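Local structure of putative hydrolase (Burkholderia cenocepacia, 4X00) at residues Val139-His150 with Ala231-Ala242; Ala149-Met157 with Gly168-Cys176. The protein is a putative alpha/beta-hydrolase, probably an aryl esterase that cleaves ester bonds, although its natural substrate has not been established. One frame throughout, in Å; residues are numbered along the deposited sequence.

Contact 1 of 2, residues Val139-His150 with Ala231-Ala242; sequences VIELKPDQIVAH and ALVKAKPSIARA. With EDO (1,2-ethanediol), chain G.
A231 O accepts from H150 NE2 at 2.7 Å, in the ring plane and nearly in line with the C=O. L232 O takes V148 N at 2.9 Å, and K234 N donates to Q146 O at 2.8 Å. These two bonds flank I147 and V233 and make a single beta bridge, with I147 CD1 against V233 CG2. The K234 side chain, extended beyond CG, runs beside D145 and I147 until NZ meets P144 O at 2.7 Å, in the carbonyl plane. K234 N-caps the helix: its O accepts from S238 N and S238 OG, and a water ties S238 OG to I140 N and E141 O. R241, bent at chi2 (62°), forms a two-nitrogen salt bridge with E141, the planes 40° apart: NH2 meets OE2 and NE comes to OE1 from above the carboxylate plane, both at 2.9 Å. Q146 NE2 donates to E141 OE1 and Q146 OE1 accepts from E141 N (3.0 Å), which together fix the rotation of the amide beside R241 CG. Helix 235-245 carries the loop after strand 132-136 on one flank, while I239 faces strands 222-227 and 250-254, and I140 and A242 share L215 of helix 211-216.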
loop_
_atom_site.group_PDB
_atom_site.type_symbol
_atom_site.label_atom_id
_atom_site.label_comp_id
_atom_site.label_asym_id
_atom_site.label_seq_id
_atom_site.Cartn_x
_atom_site.Cartn_y
_atom_site.Cartn_z
ATOM N N VAL A 139 -1.112 -7.089 -2.465
ATOM C CA VAL A 139 -0.367 -8.142 -3.111
ATOM C C VAL A 139 0.094 -9.115 -2.044
ATOM O O VAL A 139 0.658 -8.691 -1.034
ATOM C CB VAL A 139 0.836 -7.585 -3.893
ATOM C CG1 VAL A 139 1.783 -8.749 -4.331
ATOM C CG2 VAL A 139 0.336 -6.802 -5.100
ATOM N N ILE A 140 -0.150 -10.406 -2.269
ATOM C CA ILE A 140 0.363 -11.463 -1.405
ATOM C C ILE A 140 1.586 -12.017 -2.131
ATOM O O ILE A 140 2.723 -11.754 -1.733
ATOM C CB ILE A 140 -0.704 -12.538 -1.103
ATOM C CG1 ILE A 140 -1.925 -11.880 -0.427
ATOM C CG2 ILE A 140 -0.104 -13.644 -0.239
ATOM C CD1 ILE A 140 -1.597 -11.072 0.864
ATOM N N GLU A 141 1.367 -12.718 -3.242
ATOM C CA GLU A 141 2.466 -13.025 -4.157
ATOM C C GLU A 141 2.129 -12.547 -5.541
ATOM O O GLU A 141 0.959 -12.488 -5.925
ATOM C CB GLU A 141 2.766 -14.531 -4.186
ATOM C CG GLU A 141 3.247 -15.032 -2.836
ATOM C CD GLU A 141 3.195 -16.531 -2.681
ATOM O OE1 GLU A 141 2.246 -17.161 -3.194
ATOM O OE2 GLU A 141 4.124 -17.086 -2.033
ATOM N N LEU A 142 3.168 -12.219 -6.301
ATOM C CA LEU A 142 3.005 -11.816 -7.685
ATOM C C LEU A 142 3.046 -13.049 -8.578
ATOM O O LEU A 142 4.077 -13.359 -9.162
ATOM C CB LEU A 142 4.092 -10.822 -8.071
ATOM C CG LEU A 142 4.074 -9.501 -7.314
ATOM C CD1 LEU A 142 5.402 -8.767 -7.511
ATOM C CD2 LEU A 142 2.918 -8.645 -7.817
ATOM N N LYS A 143 1.930 -13.773 -8.632
ATOM C CA LYS A 143 1.831 -15.051 -9.336
ATOM C C LYS A 143 0.525 -15.033 -10.132
ATOM O O LYS A 143 -0.431 -14.375 -9.730
ATOM C CB LYS A 143 1.858 -16.243 -8.349
ATOM N N PRO A 144 0.475 -15.732 -11.268
ATOM C CA PRO A 144 -0.753 -15.714 -12.070
ATOM C C PRO A 144 -2.001 -16.191 -11.339
ATOM O O PRO A 144 -3.096 -15.731 -11.662
ATOM C CB PRO A 144 -0.416 -16.655 -13.238
ATOM C CG PRO A 144 1.072 -16.545 -13.366
ATOM C CD PRO A 144 1.575 -16.424 -11.955
ATOM N N ASP A 145 -1.853 -17.057 -10.345
ATOM C CA ASP A 145 -3.023 -17.538 -9.631
ATOM C C ASP A 145 -3.574 -16.472 -8.693
ATOM O O ASP A 145 -4.657 -16.639 -8.155
ATOM C CB ASP A 145 -2.720 -18.856 -8.877
ATOM C CG ASP A 145 -1.723 -18.698 -7.721
ATOM O OD1 ASP A 145 -0.886 -17.783 -7.717
ATOM O OD2 ASP A 145 -1.758 -19.546 -6.804
ATOM N N GLN A 146 -2.850 -15.367 -8.530
ATOM C CA GLN A 146 -3.263 -14.321 -7.581
ATOM C C GLN A 146 -3.385 -12.933 -8.198
ATOM O O GLN A 146 -3.844 -12.018 -7.526
ATOM C CB GLN A 146 -2.282 -14.259 -6.402
ATOM C CG GLN A 146 -2.300 -15.495 -5.529
ATOM C CD GLN A 146 -1.102 -15.570 -4.581
ATOM O OE1 GLN A 146 -0.879 -14.671 -3.792
ATOM N NE2 GLN A 146 -0.316 -16.642 -4.688
ATOM N N ILE A 147 -2.986 -12.774 -9.466
ATOM C CA ILE A 147 -2.967 -11.475 -10.132
ATOM C C ILE A 147 -3.805 -11.551 -11.423
ATOM O O ILE A 147 -3.702 -12.507 -12.178
ATOM C CB ILE A 147 -1.517 -11.048 -10.440
ATOM C CG1 ILE A 147 -0.694 -10.972 -9.130
ATOM C CG2 ILE A 147 -1.506 -9.743 -11.235
ATOM C CD1 ILE A 147 -1.176 -9.894 -8.139
ATOM N N VAL A 148 -4.694 -10.589 -11.625
ATOM C CA VAL A 148 -5.563 -10.622 -12.809
ATOM C C VAL A 148 -4.749 -10.375 -14.067
ATOM O O VAL A 148 -3.900 -9.483 -14.100
ATOM C CB VAL A 148 -6.697 -9.577 -12.699
ATOM C CG1 VAL A 148 -7.605 -9.620 -13.932
ATOM C CG2 VAL A 148 -7.524 -9.813 -11.394
ATOM N N ALA A 149 -5.027 -11.139 -15.116
ATOM C CA ALA A 149 -4.312 -10.960 -16.375
ATOM C C ALA A 149 -4.749 -9.689 -17.102
ATOM O O ALA A 149 -5.952 -9.484 -17.337
ATOM C CB ALA A 149 -4.541 -12.161 -17.273
ATOM N N HIS A 150 -3.780 -8.842 -17.466
ATOM C CA HIS A 150 -4.035 -7.685 -18.303
ATOM C C HIS A 150 -2.819 -7.466 -19.172
ATOM O O HIS A 150 -2.067 -6.514 -18.973
ATOM C CB HIS A 150 -4.286 -6.422 -17.479
ATOM C CG HIS A 150 -5.574 -6.455 -16.720
ATOM N ND1 HIS A 150 -6.808 -6.400 -17.337
ATOM C CD2 HIS A 150 -5.821 -6.539 -15.392
ATOM C CE1 HIS A 150 -7.760 -6.454 -16.415
ATOM N NE2 HIS A 150 -7.186 -6.512 -15.229
ATOM N N ALA A 231 -10.029 -5.772 -9.939
ATOM C CA ALA A 231 -9.648 -6.101 -11.317
ATOM C C ALA A 231 -8.145 -6.240 -11.497
ATOM O O ALA A 231 -7.698 -6.474 -12.615
ATOM C CB ALA A 231 -10.204 -5.048 -12.280
ATOM N N LEU A 232 -7.382 -6.131 -10.405
ATOM C CA LEU A 232 -5.930 -6.193 -10.512
ATOM C C LEU A 232 -5.369 -7.316 -9.677
ATOM O O LEU A 232 -4.520 -8.076 -10.155
ATOM C CB LEU A 232 -5.293 -4.859 -10.119
ATOM C CG LEU A 232 -5.518 -3.757 -11.156
ATOM C CD1 LEU A 232 -5.158 -2.411 -10.573
ATOM C CD2 LEU A 232 -4.706 -4.001 -12.454
ATOM N N VAL A 233 -5.830 -7.431 -8.436
ATOM C CA VAL A 233 -5.406 -8.528 -7.569
ATOM C C VAL A 233 -6.596 -9.467 -7.425
ATOM O O VAL A 233 -7.703 -8.989 -7.166
ATOM C CB VAL A 233 -4.930 -8.008 -6.187
ATOM C CG1 VAL A 233 -4.674 -9.176 -5.230
ATOM C CG2 VAL A 233 -3.651 -7.153 -6.340
ATOM N N LYS A 234 -6.389 -10.771 -7.629
ATOM C CA LYS A 234 -7.469 -11.751 -7.464
ATOM C C LYS A 234 -7.767 -11.901 -5.966
ATOM O O LYS A 234 -6.957 -12.442 -5.214
ATOM C CB LYS A 234 -7.111 -13.118 -8.075
ATOM C CG LYS A 234 -6.919 -13.103 -9.605
ATOM C CD LYS A 234 -6.426 -14.449 -10.090
ATOM C CE LYS A 234 -6.351 -14.495 -11.604
ATOM N NZ LYS A 234 -5.758 -15.783 -12.031
ATOM N N ALA A 235 -8.927 -11.405 -5.548
ATOM C CA ALA A 235 -9.246 -11.272 -4.113
ATOM C C ALA A 235 -9.314 -12.616 -3.394
ATOM O O ALA A 235 -8.575 -12.837 -2.423
ATOM C CB ALA A 235 -10.572 -10.518 -3.936
ATOM N N LYS A 236 -10.197 -13.508 -3.838
ATOM C CA LYS A 236 -10.323 -14.748 -3.083
ATOM C C LYS A 236 -9.041 -15.604 -3.116
ATOM O O LYS A 236 -8.640 -16.121 -2.080
ATOM C CB LYS A 236 -11.543 -15.542 -3.560
ATOM C CG LYS A 236 -12.846 -14.840 -3.192
ATOM C CD LYS A 236 -14.043 -15.685 -3.574
ATOM C CE LYS A 236 -15.336 -15.008 -3.158
ATOM N NZ LYS A 236 -16.491 -15.891 -3.436
ATOM N N PRO A 237 -8.363 -15.716 -4.272
ATOM C CA PRO A 237 -7.146 -16.537 -4.238
ATOM C C PRO A 237 -6.032 -15.909 -3.397
ATOM O O PRO A 237 -5.290 -16.641 -2.758
ATOM C CB PRO A 237 -6.749 -16.621 -5.716
ATOM C CG PRO A 237 -8.073 -16.490 -6.455
ATOM C CD PRO A 237 -8.832 -15.472 -5.654
ATOM N N SER A 238 -5.932 -14.585 -3.373
ATOM C CA SER A 238 -4.926 -13.943 -2.542
ATOM C C SER A 238 -5.226 -14.161 -1.061
ATOM O O SER A 238 -4.326 -14.475 -0.281
ATOM C CB SER A 238 -4.859 -12.463 -2.876
ATOM O OG SER A 238 -4.298 -12.294 -4.170
ATOM N N ILE A 239 -6.488 -13.967 -0.674
ATOM C CA ILE A 239 -6.900 -14.200 0.703
ATOM C C ILE A 239 -6.630 -15.645 1.095
ATOM O O ILE A 239 -6.089 -15.910 2.172
ATOM C CB ILE A 239 -8.384 -13.847 0.897
ATOM C CG1 ILE A 239 -8.562 -12.327 0.851
ATOM C CG2 ILE A 239 -8.892 -14.371 2.270
ATOM C CD1 ILE A 239 -9.999 -11.897 0.696
ATOM N N ALA A 240 -6.954 -16.582 0.211
ATOM C CA ALA A 240 -6.794 -17.996 0.534
ATOM C C ALA A 240 -5.317 -18.347 0.684
ATOM O O ALA A 240 -4.947 -19.097 1.592
ATOM C CB ALA A 240 -7.466 -18.881 -0.528
ATOM N N ARG A 241 -4.463 -17.798 -0.171
ATOM C CA ARG A 241 -3.033 -18.039 -0.052
ATOM C C ARG A 241 -2.508 -17.477 1.267
ATOM O O ARG A 241 -1.766 -18.147 1.974
ATOM C CB ARG A 241 -2.283 -17.412 -1.233
ATOM C CG ARG A 241 -0.776 -17.490 -1.111
ATOM C CD ARG A 241 -0.241 -18.906 -1.062
ATOM N NE ARG A 241 1.213 -18.846 -1.122
ATOM C CZ ARG A 241 2.041 -19.720 -0.560
ATOM N NH1 ARG A 241 1.578 -20.760 0.126
ATOM N NH2 ARG A 241 3.348 -19.533 -0.687
ATOM N N ALA A 242 -2.922 -16.262 1.614
ATOM C CA ALA A 242 -2.492 -15.686 2.882
ATOM C C ALA A 242 -2.962 -16.497 4.080
ATOM O O ALA A 242 -2.178 -16.695 5.020
ATOM C CB ALA A 242 -2.972 -14.252 2.994
HETATM C C1 EDO G . -11.189 -11.613 -9.069
HETATM O O1 EDO G . -10.515 -12.682 -8.411
HETATM C C2 EDO G . -11.767 -10.628 -8.064
HETATM O O2 EDO G . -10.741 -9.958 -7.350
HETATM O O HOH W 1 -1.504 -11.261 -4.583
#

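Contact 2 of 2, residues Ala149-Met157 with Gly168-Cys176; sequences AHPEVYRDM and GERAFLRLC
Two helices of the insertion that follows strand 132-136, in the place where alpha/beta hydrolases usually carry their cap, meet here: helix 151-156 and the C-terminal part of helix 162-174. Their short axes pass 8.4 Å apart at a crossing angle of -130°. At the closest backbone approach G168 lies against D156 and M157, with M157 CB 3.6 Å from G168 C and D156 CB beside G168 CA; a glycine lets the chains come this near. V153 lays both methyls on the second helix. CG2 meets A171 CB at 3.8 Å, while CG1, anti to the backbone N, lies over the backbone between G168 O and F172 N. M157 is modelled in two conformers; in the one described here CG sits between the backbone N and carbonyl carbon (chi1 71°), and the extended chain beyond it carries SD obliquely to the F172 ring, 3.5 Å from CD1, a Met-aromatic contact. F172 CD1 also comes to the edge of the Y154 ring at CE1. At the other end L175 CD1 stands over the centre of the H150 imidazole, 3.7 Å from the centroid and 2° off its normal, a CH-pi contact. The ring of Y154 has H150 CB over its face, and its OH is hydrogen-bonded to V148 O. No hydrogen bond joins the two segments: their contact is one of apolar packing, and the polar ends of H150 and Y154 are turned to A231 and V148.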
loop_
_atom_site.group_PDB
_atom_site.type_symbol
_atom_site.label_atom_id
_atom_site.label_comp_id
_atom_site.label_asym_id
_atom_site.label_seq_id
_atom_site.Cartn_x
_atom_site.Cartn_y
_atom_site.Cartn_z
ATOM N N ALA A 149 -5.027 -11.139 -15.116
ATOM C CA ALA A 149 -4.312 -10.960 -16.375
ATOM C C ALA A 149 -4.749 -9.689 -17.102
ATOM O O ALA A 149 -5.952 -9.484 -17.337
ATOM C CB ALA A 149 -4.541 -12.161 -17.273
ATOM N N HIS A 150 -3.780 -8.842 -17.466
ATOM C CA HIS A 150 -4.035 -7.685 -18.303
ATOM C C HIS A 150 -2.819 -7.466 -19.172
ATOM O O HIS A 150 -2.067 -6.514 -18.973
ATOM C CB HIS A 150 -4.286 -6.422 -17.479
ATOM C CG HIS A 150 -5.574 -6.455 -16.720
ATOM N ND1 HIS A 150 -6.808 -6.400 -17.337
ATOM C CD2 HIS A 150 -5.821 -6.539 -15.392
ATOM C CE1 HIS A 150 -7.760 -6.454 -16.415
ATOM N NE2 HIS A 150 -7.186 -6.512 -15.229
ATOM N N PRO A 151 -2.601 -8.355 -20.141
ATOM C CA PRO A 151 -1.296 -8.292 -20.830
ATOM C C PRO A 151 -1.066 -6.986 -21.575
ATOM O O PRO A 151 0.054 -6.478 -21.531
ATOM C CB PRO A 151 -1.335 -9.481 -21.787
ATOM C CG PRO A 151 -2.794 -9.909 -21.844
ATOM C CD PRO A 151 -3.386 -9.545 -20.505
ATOM N N GLU A 152 -2.096 -6.415 -22.196
ATOM C CA GLU A 152 -1.958 -5.173 -22.970
ATOM C C GLU A 152 -1.592 -4.011 -22.047
ATOM O O GLU A 152 -0.684 -3.232 -22.322
ATOM C CB GLU A 152 -3.264 -4.860 -23.724
ATOM C CG GLU A 152 -3.758 -5.971 -24.672
ATOM C CD GLU A 152 -4.829 -6.878 -24.049
ATOM O OE1 GLU A 152 -4.760 -7.168 -22.839
ATOM O OE2 GLU A 152 -5.727 -7.362 -24.775
ATOM N N VAL A 153 -2.317 -3.882 -20.935
ATOM C CA VAL A 153 -2.118 -2.748 -20.038
ATOM C C VAL A 153 -0.763 -2.854 -19.338
ATOM O O VAL A 153 -0.025 -1.857 -19.223
ATOM C CB VAL A 153 -3.252 -2.664 -18.973
ATOM C CG1 VAL A 153 -2.921 -1.625 -17.910
ATOM C CG2 VAL A 153 -4.582 -2.337 -19.668
ATOM N N TYR A 154 -0.430 -4.061 -18.867
ATOM C CA TYR A 154 0.814 -4.215 -18.142
ATOM C C TYR A 154 2.016 -3.948 -19.065
ATOM O O TYR A 154 3.005 -3.344 -18.628
ATOM C CB TYR A 154 0.872 -5.610 -17.504
ATOM C CG TYR A 154 -0.197 -5.902 -16.412
ATOM C CD1 TYR A 154 -0.929 -4.896 -15.774
ATOM C CD2 TYR A 154 -0.500 -7.198 -16.104
ATOM C CE1 TYR A 154 -1.879 -5.221 -14.796
ATOM C CE2 TYR A 154 -1.444 -7.511 -15.166
ATOM C CZ TYR A 154 -2.128 -6.536 -14.523
ATOM O OH TYR A 154 -3.081 -6.864 -13.550
ATOM N N ARG A 155 1.906 -4.328 -20.342
ATOM C CA ARG A 155 2.946 -4.016 -21.318
ATOM C C ARG A 155 2.965 -2.515 -21.622
ATOM O O ARG A 155 4.053 -1.877 -21.652
ATOM C CB ARG A 155 2.727 -4.827 -22.590
ATOM C CG ARG A 155 3.618 -4.416 -23.744
ATOM C CD ARG A 155 2.979 -4.820 -25.065
ATOM N NE ARG A 155 1.720 -4.100 -25.263
ATOM C CZ ARG A 155 0.704 -4.571 -25.981
ATOM N NH1 ARG A 155 0.798 -5.767 -26.547
ATOM N NH2 ARG A 155 -0.406 -3.854 -26.116
ATOM N N ASP A 156 1.795 -1.939 -21.893
ATOM C CA ASP A 156 1.783 -0.539 -22.305
ATOM C C ASP A 156 2.277 0.395 -21.200
ATOM O O ASP A 156 2.939 1.389 -21.485
ATOM C CB ASP A 156 0.381 -0.077 -22.713
ATOM C CG ASP A 156 -0.092 -0.675 -24.018
ATOM O OD1 ASP A 156 0.707 -1.304 -24.738
ATOM O OD2 ASP A 156 -1.294 -0.465 -24.329
ATOM N N MET A 157 1.925 0.116 -19.937
ATOM C CA MET A 157 2.214 1.111 -18.910
ATOM C C MET A 157 3.721 1.180 -18.610
ATOM O O MET A 157 4.140 2.110 -17.940
ATOM C CB MET A 157 1.397 0.874 -17.623
ATOM C CG MET A 157 1.804 -0.310 -16.810
ATOM S SD MET A 157 0.717 -0.450 -15.363
ATOM C CE MET A 157 1.339 -1.976 -14.645
ATOM N N GLY A 168 -1.277 3.539 -21.028
ATOM C CA GLY A 168 -1.225 2.365 -20.162
ATOM C C GLY A 168 -1.460 2.726 -18.693
ATOM O O GLY A 168 -2.191 2.037 -17.974
ATOM N N GLU A 169 -0.827 3.804 -18.219
ATOM C CA GLU A 169 -1.054 4.237 -16.850
ATOM C C GLU A 169 -2.510 4.616 -16.637
ATOM O O GLU A 169 -3.055 4.324 -15.561
ATOM C CB GLU A 169 -0.148 5.415 -16.467
ATOM C CG GLU A 169 1.320 5.068 -16.425
ATOM C CD GLU A 169 2.174 6.143 -15.827
ATOM O OE1 GLU A 169 1.683 7.235 -15.477
ATOM O OE2 GLU A 169 3.419 5.921 -15.794
ATOM N N ARG A 170 -3.130 5.282 -17.614
ATOM C CA ARG A 170 -4.518 5.688 -17.455
ATOM C C ARG A 170 -5.415 4.456 -17.377
ATOM O O ARG A 170 -6.345 4.399 -16.536
ATOM C CB ARG A 170 -4.933 6.605 -18.624
ATOM C CG ARG A 170 -6.301 7.230 -18.426
ATOM C CD ARG A 170 -6.598 8.326 -19.492
ATOM N NE ARG A 170 -6.721 7.729 -20.821
ATOM C CZ ARG A 170 -5.817 7.792 -21.808
ATOM N NH1 ARG A 170 -6.056 7.154 -22.941
ATOM N NH2 ARG A 170 -4.657 8.456 -21.674
ATOM N N ALA A 171 -5.140 3.446 -18.198
ATOM C CA ALA A 171 -5.916 2.205 -18.149
ATOM C C ALA A 171 -5.708 1.470 -16.812
ATOM O O ALA A 171 -6.655 0.921 -16.223
ATOM C CB ALA A 171 -5.536 1.299 -19.336
ATOM N N PHE A 172 -4.474 1.455 -16.320
ATOM C CA PHE A 172 -4.205 0.836 -15.026
ATOM C C PHE A 172 -4.996 1.546 -13.924
ATOM O O PHE A 172 -5.554 0.901 -13.028
ATOM C CB PHE A 172 -2.704 0.897 -14.737
ATOM C CG PHE A 172 -2.338 0.297 -13.423
ATOM C CD1 PHE A 172 -2.089 -1.058 -13.348
ATOM C CD2 PHE A 172 -2.209 1.078 -12.280
ATOM C CE1 PHE A 172 -1.744 -1.650 -12.124
ATOM C CE2 PHE A 172 -1.837 0.487 -11.050
ATOM C CZ PHE A 172 -1.615 -0.880 -10.990
ATOM N N LEU A 173 -4.989 2.875 -13.934
ATOM C CA LEU A 173 -5.706 3.610 -12.880
ATOM C C LEU A 173 -7.202 3.297 -12.963
ATOM O O LEU A 173 -7.866 3.142 -11.924
ATOM C CB LEU A 173 -5.466 5.114 -12.997
ATOM C CG LEU A 173 -6.052 5.987 -11.868
ATOM C CD1 LEU A 173 -5.516 5.580 -10.509
ATOM C CD2 LEU A 173 -5.758 7.441 -12.143
ATOM N N ARG A 174 -7.771 3.168 -14.173
ATOM C CA ARG A 174 -9.186 2.793 -14.284
ATOM C C ARG A 174 -9.435 1.420 -13.676
ATOM O O ARG A 174 -10.491 1.192 -13.075
ATOM C CB ARG A 174 -9.628 2.807 -15.744
ATOM C CG ARG A 174 -9.761 4.195 -16.332
ATOM C CD ARG A 174 -10.932 4.938 -15.702
ATOM N NE ARG A 174 -11.099 6.279 -16.264
ATOM C CZ ARG A 174 -11.858 7.228 -15.721
ATOM N NH1 ARG A 174 -12.526 6.990 -14.591
ATOM N NH2 ARG A 174 -11.950 8.413 -16.319
ATOM N N LEU A 175 -8.467 0.512 -13.814
ATOM C CA LEU A 175 -8.591 -0.831 -13.249
ATOM C C LEU A 175 -8.500 -0.818 -11.726
ATOM O O LEU A 175 -8.758 -1.840 -11.094
ATOM C CB LEU A 175 -7.509 -1.746 -13.828
ATOM C CG LEU A 175 -7.803 -2.121 -15.290
ATOM C CD1 LEU A 175 -6.528 -2.767 -15.869
ATOM C CD2 LEU A 175 -9.009 -3.056 -15.432
ATOM N N CYS A 176 -8.127 0.306 -11.123
ATOM C CA CYS A 176 -8.012 0.354 -9.672
ATOM C C CYS A 176 -9.381 0.483 -8.989
ATOM O O CYS A 176 -9.443 0.449 -7.759
ATOM C CB CYS A 176 -7.109 1.520 -9.246
ATOM S SG CYS A 176 -5.336 1.235 -9.510
#

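How the contacts relate
The two contacts lie 16 Å apart between centres and share A149 and H150, where the loop of contact 1 runs into the first helix of contact 2. Along the chain, 139-150 leads directly into 149-157, then 168-176 follows, and 231-242 comes last, after strand 222-227; contact 2 therefore falls between the two halves of contact 1. L232 and A231 pack on L175 O, and L232 also touches Y154, so the loop after strand 222-227 borders both. Contact 1 joins the start of the helical insertion to that loop and to helix 235-245, close to a probable S112-H259-D230 triad, and contact 2 folds the insertion on itself.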